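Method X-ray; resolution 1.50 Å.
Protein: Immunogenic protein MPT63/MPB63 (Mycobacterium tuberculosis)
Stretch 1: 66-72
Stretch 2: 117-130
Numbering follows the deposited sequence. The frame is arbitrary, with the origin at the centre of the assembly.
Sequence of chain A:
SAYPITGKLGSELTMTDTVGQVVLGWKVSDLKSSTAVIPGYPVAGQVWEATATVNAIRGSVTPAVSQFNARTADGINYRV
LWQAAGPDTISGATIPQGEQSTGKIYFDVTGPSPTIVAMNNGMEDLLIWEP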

# COMPACT_ATOMS: atom_id res chain seq x y z
N SER A 66 -3.77 -5.48 2.94
CA SER A 66 -4.46 -6.10 1.84
C SER A 66 -5.23 -5.10 0.98
O SER A 66 -5.66 -5.46 -0.12
N GLN A 67 -5.39 -3.84 1.37
CA GLN A 67 -6.07 -2.81 0.61
C GLN A 67 -5.19 -2.22 -0.49
O GLN A 67 -5.72 -1.47 -1.31
N PHE A 68 -3.89 -2.56 -0.51
CA PHE A 68 -3.00 -1.96 -1.50
C PHE A 68 -3.11 -2.60 -2.88
O PHE A 68 -3.44 -3.79 -3.08
N ASN A 69 -2.81 -1.77 -3.89
CA ASN A 69 -2.87 -2.10 -5.29
C ASN A 69 -1.86 -1.21 -6.05
O ASN A 69 -1.64 -0.06 -5.62
N ALA A 70 -1.31 -1.77 -7.12
CA ALA A 70 -0.48 -1.02 -8.06
C ALA A 70 -1.25 -0.86 -9.35
O ALA A 70 -1.91 -1.80 -9.81
N ARG A 71 -1.22 0.34 -9.93
CA ARG A 71 -2.01 0.58 -11.13
C ARG A 71 -1.21 1.30 -12.20
O ARG A 71 -0.20 1.94 -11.91
N THR A 72 -1.71 1.18 -13.41
CA THR A 72 -1.33 2.01 -14.53
C THR A 72 -2.27 3.21 -14.64
O THR A 72 -3.36 3.23 -14.06
N VAL A 117 0.14 3.81 -6.85
CA VAL A 117 -0.32 2.87 -5.84
C VAL A 117 -1.65 3.39 -5.29
O VAL A 117 -1.83 4.59 -5.09
N ALA A 118 -2.62 2.51 -5.06
CA ALA A 118 -3.91 2.97 -4.52
C ALA A 118 -4.34 2.06 -3.37
O ALA A 118 -4.12 0.83 -3.48
N MET A 119 -4.91 2.61 -2.31
CA MET A 119 -5.52 1.79 -1.27
C MET A 119 -7.03 1.82 -1.50
O MET A 119 -7.60 2.91 -1.54
N ASN A 120 -7.65 0.64 -1.61
CA ASN A 120 -9.10 0.49 -1.81
C ASN A 120 -9.63 -0.52 -0.80
O ASN A 120 -9.01 -1.56 -0.61
N ASN A 121 -10.77 -0.16 -0.19
CA ASN A 121 -11.26 -0.97 0.92
C ASN A 121 -12.40 -1.90 0.45
O ASN A 121 -13.07 -2.37 1.37
N GLY A 122 -12.56 -2.14 -0.83
CA GLY A 122 -13.66 -2.99 -1.35
C GLY A 122 -14.90 -2.17 -1.66
O GLY A 122 -15.72 -2.60 -2.47
N MET A 123 -14.98 -1.00 -1.02
CA MET A 123 -16.12 -0.10 -1.23
C MET A 123 -15.71 1.05 -2.15
O MET A 123 -16.48 1.47 -3.01
N GLU A 124 -14.49 1.57 -2.00
CA GLU A 124 -14.06 2.68 -2.83
C GLU A 124 -12.55 2.89 -2.70
O GLU A 124 -11.97 2.29 -1.81
N ASP A 125 -11.97 3.71 -3.56
CA ASP A 125 -10.58 4.14 -3.47
C ASP A 125 -10.48 5.17 -2.32
O ASP A 125 -11.29 6.12 -2.25
N LEU A 126 -9.53 4.99 -1.43
CA LEU A 126 -9.33 5.87 -0.29
C LEU A 126 -8.13 6.79 -0.49
O LEU A 126 -8.26 8.01 -0.30
N LEU A 127 -7.00 6.22 -0.87
CA LEU A 127 -5.73 6.96 -0.99
C LEU A 127 -5.02 6.54 -2.27
O LEU A 127 -4.97 5.34 -2.57
N ILE A 128 -4.48 7.52 -2.99
CA ILE A 128 -3.79 7.24 -4.24
C ILE A 128 -2.48 8.01 -4.29
O ILE A 128 -2.53 9.22 -4.00
N TRP A 129 -1.38 7.38 -4.64
CA TRP A 129 -0.06 7.96 -4.82
C TRP A 129 0.34 7.86 -6.29
O TRP A 129 0.33 6.75 -6.82
N GLU A 130 0.64 8.99 -6.91
CA GLU A 130 0.93 9.03 -8.34
C GLU A 130 2.23 9.76 -8.61
O GLU A 130 2.78 10.40 -7.72

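The two stretches meet as neighbouring antiparallel β-strands, with an apolar cluster around Phe68 on one face of the sheet and a polar face closed by a salt bridge from Arg71 to Asp125. The strand axes of 68-71 and 117-120 approach to 4.6 Å with 142° between their directions, and the contact buries 589 Å² summed over both sides. Two backbone hydrogen bonds fix the register: Asn120 N to Gln67 O at 2.9 Å (166° at the hydrogen) and Ala118 N to Asn69 O at 2.8 Å (161°).

This register pairs Phe68 with Met119 and Ala70 with Val117, so that all four side chains lie on the same face. The end of the Phe68 side chain (chi1 m, -81°) comes nearer to the second stretch. Phe68 CE1 lies 3.3 Å from Met119 CG and 4.0 Å from Trp129 CZ3, and Phe68 CD1 lies 3.7 Å from Val117 CG1. The indole carbon sits near the plane of the phenyl ring, at its edge. Met119 (m, then t) also places SD 4.2 Å from the Phe68 ring centroid, 32° off the ring normal, an oblique sulfur-aromatic approach. Val117 is t and Trp129 is m at chi1. Ala70 adds little, since Ala70 CB comes no closer than 4.8 Å to the second stretch, at Val117 CG2.

The opposite face carries the Asn69-Ala118 pair. Asn69 (chi1 m, chi2 -90°) directs ND2 to Ala118 O in a weak hydrogen bond of 3.4 Å, while its OD1 is satisfied elsewhere in the structure. The guanidinium of Arg71 lies with one face over the methyl of Ala118, Arg71 CZ being 3.6 Å from Ala118 CB.

Although the CA-to-CB bond of Arg71 points sideways, its m, t, t chain is extended and carries the charged end to Asp125. The salt bridge is bidentate, Arg71 NH1 to Asp125 OD2 and Arg71 NH2 to Asp125 OD1 both measuring 2.8 Å, with angles of 175° and 162°. Asp125 (chi1 m) therefore meets the guanidinium at its edge, near its plane, leaving the face free to cover Ala118.

Just before the first strand, in a short 3-10 segment, Gln67 (m, t) points toward the second stretch and has 103 Å² covered by it, the largest share of any residue here. These side-chain contacts are chiefly van der Waals: Gln67 NE2 lies 3.2 Å from Asn121 CB, and Gln67 OE1 lies 4.0 Å from Leu126 CD1 and 4.1 Å from Met119 CE.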

# COMPACT_ATOMS: atom_id res chain seq x y z
CB SER A 66 -5.43 -7.18 2.35
OG SER A 66 -6.35 -6.64 3.28
CB GLN A 67 -6.56 -1.66 1.53
CG GLN A 67 -7.65 -2.08 2.51
CD GLN A 67 -8.23 -0.88 3.24
OE1 GLN A 67 -7.70 0.22 3.18
NE2 GLN A 67 -9.35 -1.13 3.91
CB PHE A 68 -1.54 -2.06 -1.08
CG PHE A 68 -1.05 -1.02 -0.09
CD1 PHE A 68 -1.08 0.31 -0.44
CD2 PHE A 68 -0.56 -1.39 1.14
CE1 PHE A 68 -0.62 1.26 0.45
CE2 PHE A 68 -0.11 -0.45 2.04
CZ PHE A 68 -0.15 0.88 1.69
CB ASN A 69 -4.24 -1.86 -5.92
CG ASN A 69 -5.39 -2.59 -5.23
OD1 ASN A 69 -5.65 -3.72 -5.63
ND2 ASN A 69 -5.98 -1.97 -4.20
CB ALA A 70 0.87 -1.70 -8.23
CB ARG A 71 -3.24 1.43 -10.81
CG ARG A 71 -4.15 0.80 -9.75
CD ARG A 71 -5.36 1.74 -9.58
NE ARG A 71 -6.31 1.09 -8.68
CZ ARG A 71 -7.28 1.74 -8.06
NH1 ARG A 71 -7.45 3.03 -8.23
NH2 ARG A 71 -8.11 1.07 -7.25
CB THR A 72 -1.35 1.30 -15.90
OG1 THR A 72 -2.75 1.04 -16.18
CG2 THR A 72 -0.58 0.01 -15.83
CB VAL A 117 0.71 2.65 -4.72
CG1 VAL A 117 0.14 1.86 -3.55
CG2 VAL A 117 1.90 1.91 -5.29
CB ALA A 118 -4.98 2.95 -5.60
CB MET A 119 -5.23 2.26 0.17
CG MET A 119 -3.81 2.05 0.65
SD MET A 119 -3.60 2.45 2.44
CE MET A 119 -5.14 3.36 2.62
CB ASN A 120 -9.33 0.07 -3.25
CG ASN A 120 -10.77 -0.17 -3.70
OD1 ASN A 120 -11.26 0.53 -4.61
ND2 ASN A 120 -11.39 -1.16 -3.11
CB ASN A 121 -11.76 -0.12 2.09
CG ASN A 121 -12.93 0.76 1.67
OD1 ASN A 121 -13.45 0.77 0.56
ND2 ASN A 121 -13.36 1.58 2.66
CB MET A 123 -16.66 0.39 0.11
CG MET A 123 -16.90 -0.71 1.14
SD MET A 123 -18.42 -1.63 0.81
CE MET A 123 -19.66 -0.36 1.09
CB GLU A 124 -14.73 3.99 -2.37
CG GLU A 124 -14.32 4.42 -0.98
CD GLU A 124 -15.23 5.49 -0.40
OE1 GLU A 124 -15.52 6.47 -1.10
OE2 GLU A 124 -15.63 5.30 0.79
CB ASP A 125 -10.05 4.79 -4.72
CG ASP A 125 -9.77 3.84 -5.86
OD1 ASP A 125 -9.73 2.62 -5.62
OD2 ASP A 125 -9.63 4.33 -7.01
CB LEU A 126 -9.12 5.05 0.99
CG LEU A 126 -10.34 4.25 1.47
CD1 LEU A 126 -9.97 3.45 2.70
CD2 LEU A 126 -11.55 5.14 1.73
CB LEU A 127 -4.80 6.70 0.18
CG LEU A 127 -5.26 7.01 1.59
CD1 LEU A 127 -4.27 6.53 2.65
CD2 LEU A 127 -5.43 8.52 1.73
CB ILE A 128 -4.69 7.64 -5.43
CG1 ILE A 128 -6.02 6.88 -5.40
CG2 ILE A 128 -3.89 7.44 -6.71
CD1 ILE A 128 -6.97 7.33 -6.49
CB TRP A 129 1.02 7.29 -3.98
CG TRP A 129 0.80 7.35 -2.50
CD1 TRP A 129 1.43 8.24 -1.65
CD2 TRP A 129 -0.05 6.54 -1.69
NE1 TRP A 129 0.99 8.02 -0.36
CE2 TRP A 129 0.09 6.98 -0.36
CE3 TRP A 129 -0.93 5.48 -1.96
CZ2 TRP A 129 -0.61 6.40 0.69
CZ3 TRP A 129 -1.63 4.90 -0.91
CH2 TRP A 129 -1.47 5.37 0.41
CB GLU A 130 -0.22 9.70 -9.09
CG GLU A 130 -0.41 11.16 -8.80
CD GLU A 130 -1.69 11.78 -9.35
OE1 GLU A 130 -2.52 11.03 -9.89
OE2 GLU A 130 -1.82 13.02 -9.22